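Local coordinates for aldehyde dehydrogenase 12 (Zea mays, PDB 6D97), which catalyses the NAD+-dependent oxidation of L-glutamate gamma-semialdehyde to glutamate, the last step of proline catabolism in plants, at residues Ala295-Lys300 against Glu456-His461; Leu462-Val467 against Ser481-Thr486. All blocks are in the same frame, centred on the assembly; numbering follows the deposited sequence.

Contact 1: residues Ala295-Lys300 against Glu456-His461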
loop_
_atom_site.group_PDB
_atom_site.type_symbol
_atom_site.label_atom_id
_atom_site.label_comp_id
_atom_site.label_asym_id
_atom_site.label_seq_id
_atom_site.Cartn_x
_atom_site.Cartn_y
_atom_site.Cartn_z
ATOM N N ALA A 295 -19.748 -22.033 -7.867
ATOM C CA ALA A 295 -20.561 -22.543 -6.783
ATOM C C ALA A 295 -19.754 -22.615 -5.489
ATOM O O ALA A 295 -18.536 -22.394 -5.450
ATOM C CB ALA A 295 -21.124 -23.920 -7.139
ATOM N N GLY A 296 -20.466 -22.925 -4.413
ATOM C CA GLY A 296 -19.840 -23.154 -3.129
ATOM C C GLY A 296 -20.599 -24.183 -2.315
ATOM O O GLY A 296 -21.828 -24.176 -2.302
ATOM N N PHE A 297 -19.876 -25.088 -1.657
ATOM C CA PHE A 297 -20.426 -25.939 -0.610
ATOM C C PHE A 297 -19.822 -25.466 0.697
ATOM O O PHE A 297 -18.749 -25.921 1.111
ATOM C CB PHE A 297 -20.140 -27.425 -0.890
ATOM C CG PHE A 297 -20.910 -28.347 -0.018
ATOM C CD1 PHE A 297 -22.193 -28.731 -0.352
ATOM C CD2 PHE A 297 -20.368 -28.802 1.164
ATOM C CE1 PHE A 297 -22.920 -29.570 0.482
ATOM C CE2 PHE A 297 -21.088 -29.639 1.997
ATOM C CZ PHE A 297 -22.362 -30.026 1.653
ATOM N N ASP A 298 -20.530 -24.563 1.373
ATOM C CA ASP A 298 -19.989 -23.797 2.499
ATOM C C ASP A 298 -20.297 -24.476 3.830
ATOM O O ASP A 298 -21.410 -24.976 4.048
ATOM C CB ASP A 298 -20.577 -22.392 2.450
ATOM C CG ASP A 298 -20.637 -21.858 1.029
ATOM O OD1 ASP A 298 -19.619 -21.894 0.339
ATOM O OD2 ASP A 298 -21.691 -21.369 0.613
ATOM N N TRP A 299 -19.294 -24.520 4.694
ATOM C CA TRP A 299 -19.362 -25.246 5.944
ATOM C C TRP A 299 -19.332 -24.281 7.118
ATOM O O TRP A 299 -18.798 -23.172 7.024
ATOM C CB TRP A 299 -18.210 -26.272 6.082
ATOM C CG TRP A 299 -16.837 -25.768 5.728
ATOM C CD1 TRP A 299 -16.184 -25.924 4.536
ATOM C CD2 TRP A 299 -15.939 -25.053 6.583
ATOM N NE1 TRP A 299 -14.942 -25.338 4.597
ATOM C CE2 TRP A 299 -14.768 -24.794 5.842
ATOM C CE3 TRP A 299 -16.016 -24.598 7.904
ATOM C CZ2 TRP A 299 -13.685 -24.102 6.377
ATOM C CZ3 TRP A 299 -14.946 -23.909 8.431
ATOM C CH2 TRP A 299 -13.794 -23.666 7.669
ATOM N N LYS A 300 -19.931 -24.716 8.224
ATOM C CA LYS A 300 -19.820 -24.053 9.514
ATOM C C LYS A 300 -19.332 -25.080 10.517
ATOM O O LYS A 300 -19.905 -26.170 10.626
ATOM C CB LYS A 300 -21.151 -23.454 9.967
ATOM C CG LYS A 300 -21.106 -22.855 11.359
ATOM C CD LYS A 300 -22.420 -22.180 11.706
ATOM C CE LYS A 300 -22.558 -20.839 11.000
ATOM N NZ LYS A 300 -23.974 -20.375 10.946
ATOM N N GLU A 456 -10.919 -30.187 3.378
ATOM C CA GLU A 456 -9.866 -30.190 2.369
ATOM C C GLU A 456 -10.263 -31.007 1.144
ATOM O O GLU A 456 -9.829 -30.701 0.028
ATOM C CB GLU A 456 -8.568 -30.718 2.983
ATOM C CG GLU A 456 -7.433 -30.962 1.999
ATOM C CD GLU A 456 -6.749 -29.684 1.546
ATOM O OE1 GLU A 456 -7.116 -28.595 2.043
ATOM O OE2 GLU A 456 -5.837 -29.775 0.693
ATOM N N ARG A 457 -11.100 -32.030 1.322
ATOM C CA ARG A 457 -11.512 -32.861 0.200
ATOM C C ARG A 457 -12.595 -32.219 -0.659
ATOM O O ARG A 457 -12.879 -32.733 -1.746
ATOM C CB ARG A 457 -11.987 -34.228 0.706
ATOM C CG ARG A 457 -10.851 -35.168 1.082
ATOM C CD ARG A 457 -11.342 -36.365 1.891
ATOM N NE ARG A 457 -12.233 -37.239 1.131
ATOM C CZ ARG A 457 -12.897 -38.266 1.653
ATOM N NH1 ARG A 457 -12.776 -38.550 2.942
ATOM N NH2 ARG A 457 -13.686 -39.006 0.884
ATOM N N MET A 458 -13.193 -31.115 -0.212
ATOM C CA MET A 458 -14.197 -30.430 -1.012
ATOM C C MET A 458 -13.548 -29.748 -2.212
ATOM O O MET A 458 -12.360 -29.418 -2.200
ATOM C CB MET A 458 -14.951 -29.399 -0.166
ATOM C CG MET A 458 -15.812 -30.007 0.931
ATOM S SD MET A 458 -16.397 -28.804 2.141
ATOM C CE MET A 458 -17.070 -29.897 3.391
ATOM N N ASN A 459 -14.347 -29.538 -3.257
ATOM C CA ASN A 459 -13.873 -28.934 -4.498
ATOM C C ASN A 459 -14.170 -27.444 -4.595
ATOM O O ASN A 459 -13.752 -26.806 -5.567
ATOM C CB ASN A 459 -14.492 -29.645 -5.707
ATOM C CG ASN A 459 -14.019 -31.075 -5.853
ATOM O OD1 ASN A 459 -12.828 -31.370 -5.723
ATOM N ND2 ASN A 459 -14.954 -31.977 -6.130
ATOM N N ALA A 460 -14.887 -26.880 -3.627
ATOM C CA ALA A 460 -15.238 -25.468 -3.625
ATOM C C ALA A 460 -14.822 -24.854 -2.299
ATOM O O ALA A 460 -14.976 -25.473 -1.242
ATOM C CB ALA A 460 -16.741 -25.263 -3.859
ATOM N N HIS A 461 -14.293 -23.631 -2.362
ATOM C CA HIS A 461 -13.779 -22.928 -1.190
ATOM C C HIS A 461 -14.262 -21.476 -1.249
ATOM O O HIS A 461 -13.488 -20.547 -1.484
ATOM C CB HIS A 461 -12.255 -23.027 -1.123
ATOM C CG HIS A 461 -11.747 -24.435 -1.110
ATOM N ND1 HIS A 461 -12.020 -25.313 -0.084
ATOM C CD2 HIS A 461 -10.997 -25.122 -2.002
ATOM C CE1 HIS A 461 -11.454 -26.478 -0.342
ATOM N NE2 HIS A 461 -10.825 -26.388 -1.499
HETATM O O HOH W 1 -16.100 -25.246 1.056
HETATM O O HOH W 2 -13.619 -26.377 2.324
#
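Two aromatic rings, Phe-297 and Trp-299, meet the same thioether from different directions. At the Phe-297 ring the sulfur of Met-458 sits at the edge, near the ring plane, 79° off the normal, with SD 4.1 Å from CD2. Toward the Trp-299 indole it lies obliquely, neither over the face nor at the edge, and its nearest ring atom is CD1, 3.8 Å from SD. In-plane at the indole edge is a water, 2.8 Å from Trp-299 NE1, which donates to it; the same water lies in the plane of the His-461 ring and bonds to ND1.

The torsions set these positions. Phe-297 has CG anti to its backbone N, whereas Trp-299 holds its ring in the crowded position between N and the carbonyl carbon (chi1 46°). Met-458 runs extended beyond CG, crossing the phenyl group at about a right angle and bringing CE, too, to CD2. Nearer the N-terminal end of 295-300, the methyl of Ala-460 is set against bare backbone: its CB is 3.7 Å from Ala-295 O and 3.8 Å from Gly-296 CA.

No direct hydrogen bond spans the two segments. A second water instead links two of their carbonyls, 2.7 Å from Phe-297 O and 2.6 Å from Ala-460 O. Val-333 of strand 331-337 touches both aromatic side chains. The arrangement is a doubled Met-aromatic contact, and it fastens the loop after helix 448-457 to the segment leading into strand 298-302 in the mixed sheet of this aldehyde dehydrogenase fold.

Contact 2: residues Leu462-Val467 against Ser481-Thr486; sequences LTAAIV and SVNGTT
Backbone hydrogen bonds set the register of two parallel strands, pairing Thr-463 with Thr-485 and Ala-464 with Thr-486. Thr-485 N donates to Leu-462 O at 2.8 Å, nearly along the C=O axis. Ala-464 N returns a longer bond of 3.2 Å to Thr-485 O, reaching that carbonyl from above its plane. CA-H...O contacts supplement this ladder, with Thr-463 CA close to Thr-485 O and Thr-486 CA 3.3 Å from Ala-464 O.

The side-chain polar bonds centre on Asn-483. Its ND2 donates to Thr-463 O at 2.7 Å; the acceptor lies almost in the amide plane, yet the donor stands 62° out of the carbonyl plane. OD1 binds His-461 ND1, so both ends of the amide are engaged and its rotation is fixed. An alanine here would lose both bonds and would probably loosen the entry into strand 485-488. Thr-486 OG1, anti to its carbonyl carbon, donates to Asn-483 O, a bond within the segment.

Apolar contacts divide between the two faces of the sheet. Thr-463 and Thr-485 lie side by side on one, with CG2 of the first 4.0 Å from CB of the second. On the other, Ala-464 CB packs on Asn-483 CB at 3.8 Å, and Ile-466 CD1 meets Thr-486 CG2 at 3.9 Å.

The pair forms the strands of a beta-alpha-beta crossover whose helix, 471-479, packs on Ile-466. Strand 298-302 flanks 463-467, while beyond Thr-485 and Thr-486 a parallel strand of the second subunit continues the sheet, and Arg-528 of the second subunit bonds to Thr-486 OG1.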
loop_
_atom_site.group_PDB
_atom_site.type_symbol
_atom_site.label_atom_id
_atom_site.label_comp_id
_atom_site.label_asym_id
_atom_site.label_seq_id
_atom_site.Cartn_x
_atom_site.Cartn_y
_atom_site.Cartn_z
ATOM N N LEU A 462 -15.564 -21.294 -1.029
ATOM C CA LEU A 462 -16.166 -19.970 -1.070
ATOM C C LEU A 462 -16.261 -19.386 0.334
ATOM O O LEU A 462 -15.332 -18.713 0.790
ATOM C CB LEU A 462 -17.544 -20.036 -1.735
ATOM C CG LEU A 462 -18.204 -18.715 -2.130
ATOM C CD1 LEU A 462 -17.183 -17.720 -2.650
ATOM C CD2 LEU A 462 -19.258 -18.971 -3.188
ATOM N N THR A 463 -17.366 -19.632 1.031
ATOM C CA THR A 463 -17.537 -19.111 2.378
ATOM C C THR A 463 -17.459 -20.232 3.404
ATOM O O THR A 463 -17.567 -21.419 3.084
ATOM C CB THR A 463 -18.861 -18.358 2.530
ATOM O OG1 THR A 463 -19.956 -19.267 2.376
ATOM C CG2 THR A 463 -18.969 -17.267 1.488
ATOM N N ALA A 464 -17.252 -19.826 4.651
ATOM C CA ALA A 464 -17.081 -20.743 5.768
ATOM C C ALA A 464 -17.203 -19.945 7.055
ATOM O O ALA A 464 -16.976 -18.732 7.077
ATOM C CB ALA A 464 -15.733 -21.462 5.710
ATOM N N ALA A 465 -17.562 -20.645 8.127
ATOM C CA ALA A 465 -17.714 -20.036 9.439
ATOM C C ALA A 465 -17.150 -20.963 10.502
ATOM O O ALA A 465 -17.385 -22.174 10.472
ATOM C CB ALA A 465 -19.181 -19.721 9.751
ATOM N N ILE A 466 -16.409 -20.382 11.439
ATOM C CA ILE A 466 -15.837 -21.106 12.567
ATOM C C ILE A 466 -16.400 -20.448 13.818
ATOM O O ILE A 466 -15.948 -19.370 14.226
ATOM C CB ILE A 466 -14.306 -21.084 12.561
ATOM C CG1 ILE A 466 -13.780 -21.369 11.152
ATOM C CG2 ILE A 466 -13.763 -22.108 13.551
ATOM C CD1 ILE A 466 -12.371 -20.910 10.935
ATOM N N VAL A 467 -17.399 -21.085 14.424
ATOM C CA VAL A 467 -18.118 -20.508 15.560
ATOM C C VAL A 467 -17.374 -20.937 16.820
ATOM O O VAL A 467 -17.604 -22.010 17.379
ATOM C CB VAL A 467 -19.585 -20.923 15.577
ATOM C CG1 VAL A 467 -20.296 -20.282 16.756
ATOM C CG2 VAL A 467 -20.255 -20.540 14.261
ATOM N N SER A 481 -7.289 -24.480 6.405
ATOM C CA SER A 481 -8.467 -24.349 5.557
ATOM C C SER A 481 -8.152 -23.313 4.483
ATOM O O SER A 481 -7.094 -22.675 4.506
ATOM C CB SER A 481 -9.706 -23.979 6.377
ATOM O OG SER A 481 -9.536 -22.741 7.046
ATOM N N VAL A 482 -9.086 -23.126 3.546
ATOM C CA VAL A 482 -8.813 -22.361 2.330
ATOM C C VAL A 482 -9.851 -21.268 2.069
ATOM O O VAL A 482 -9.500 -20.186 1.581
ATOM C CB VAL A 482 -8.714 -23.309 1.115
ATOM C CG1 VAL A 482 -8.637 -22.530 -0.191
ATOM C CG2 VAL A 482 -7.512 -24.233 1.247
ATOM N N ASN A 483 -11.117 -21.532 2.420
ATOM C CA ASN A 483 -12.269 -20.820 1.856
ATOM C C ASN A 483 -12.082 -19.306 1.821
ATOM O O ASN A 483 -11.666 -18.693 2.805
ATOM C CB ASN A 483 -13.528 -21.175 2.644
ATOM C CG ASN A 483 -14.020 -22.569 2.339
ATOM O OD1 ASN A 483 -13.233 -23.470 2.040
ATOM N ND2 ASN A 483 -15.330 -22.751 2.393
ATOM N N GLY A 484 -12.401 -18.710 0.668
ATOM C CA GLY A 484 -11.955 -17.353 0.388
ATOM C C GLY A 484 -12.632 -16.290 1.226
ATOM O O GLY A 484 -12.140 -15.162 1.322
ATOM N N THR A 485 -13.769 -16.621 1.832
ATOM C CA THR A 485 -14.503 -15.677 2.677
ATOM C C THR A 485 -14.914 -16.426 3.942
ATOM O O THR A 485 -16.027 -16.951 4.038
ATOM C CB THR A 485 -15.704 -15.088 1.962
ATOM O OG1 THR A 485 -15.325 -14.679 0.642
ATOM C CG2 THR A 485 -16.205 -13.884 2.731
ATOM N N THR A 486 -14.013 -16.453 4.916
ATOM C CA THR A 486 -14.190 -17.221 6.137
ATOM C C THR A 486 -14.418 -16.280 7.311
ATOM O O THR A 486 -13.645 -15.340 7.520
ATOM C CB THR A 486 -12.970 -18.105 6.400
ATOM O OG1 THR A 486 -12.783 -18.996 5.294
ATOM C CG2 THR A 486 -13.173 -18.912 7.669
#

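Overall arrangement
From the N terminus, 295-300 comes first, and some 155 residues pass, about half of them in helices and strands, before contact 1 closes that long loop at 456-461. Contact 2 starts at the very next residue and closes a short loop of 13 residues, mostly helix 471-479. The two are therefore in series, neither nested nor crossed, with centres about 9 Å apart. Contact 1 ties the loop after helix 448-457 to the segment leading into strand 298-302, and contact 2 pairs 463-467 with 485-488. A probable hydrogen bond of 3.0 Å from Ala-465 N to Trp-299 O sets strand 298-302 beside 463-467 in the same mixed sheet, and both contacts touch the second subunit.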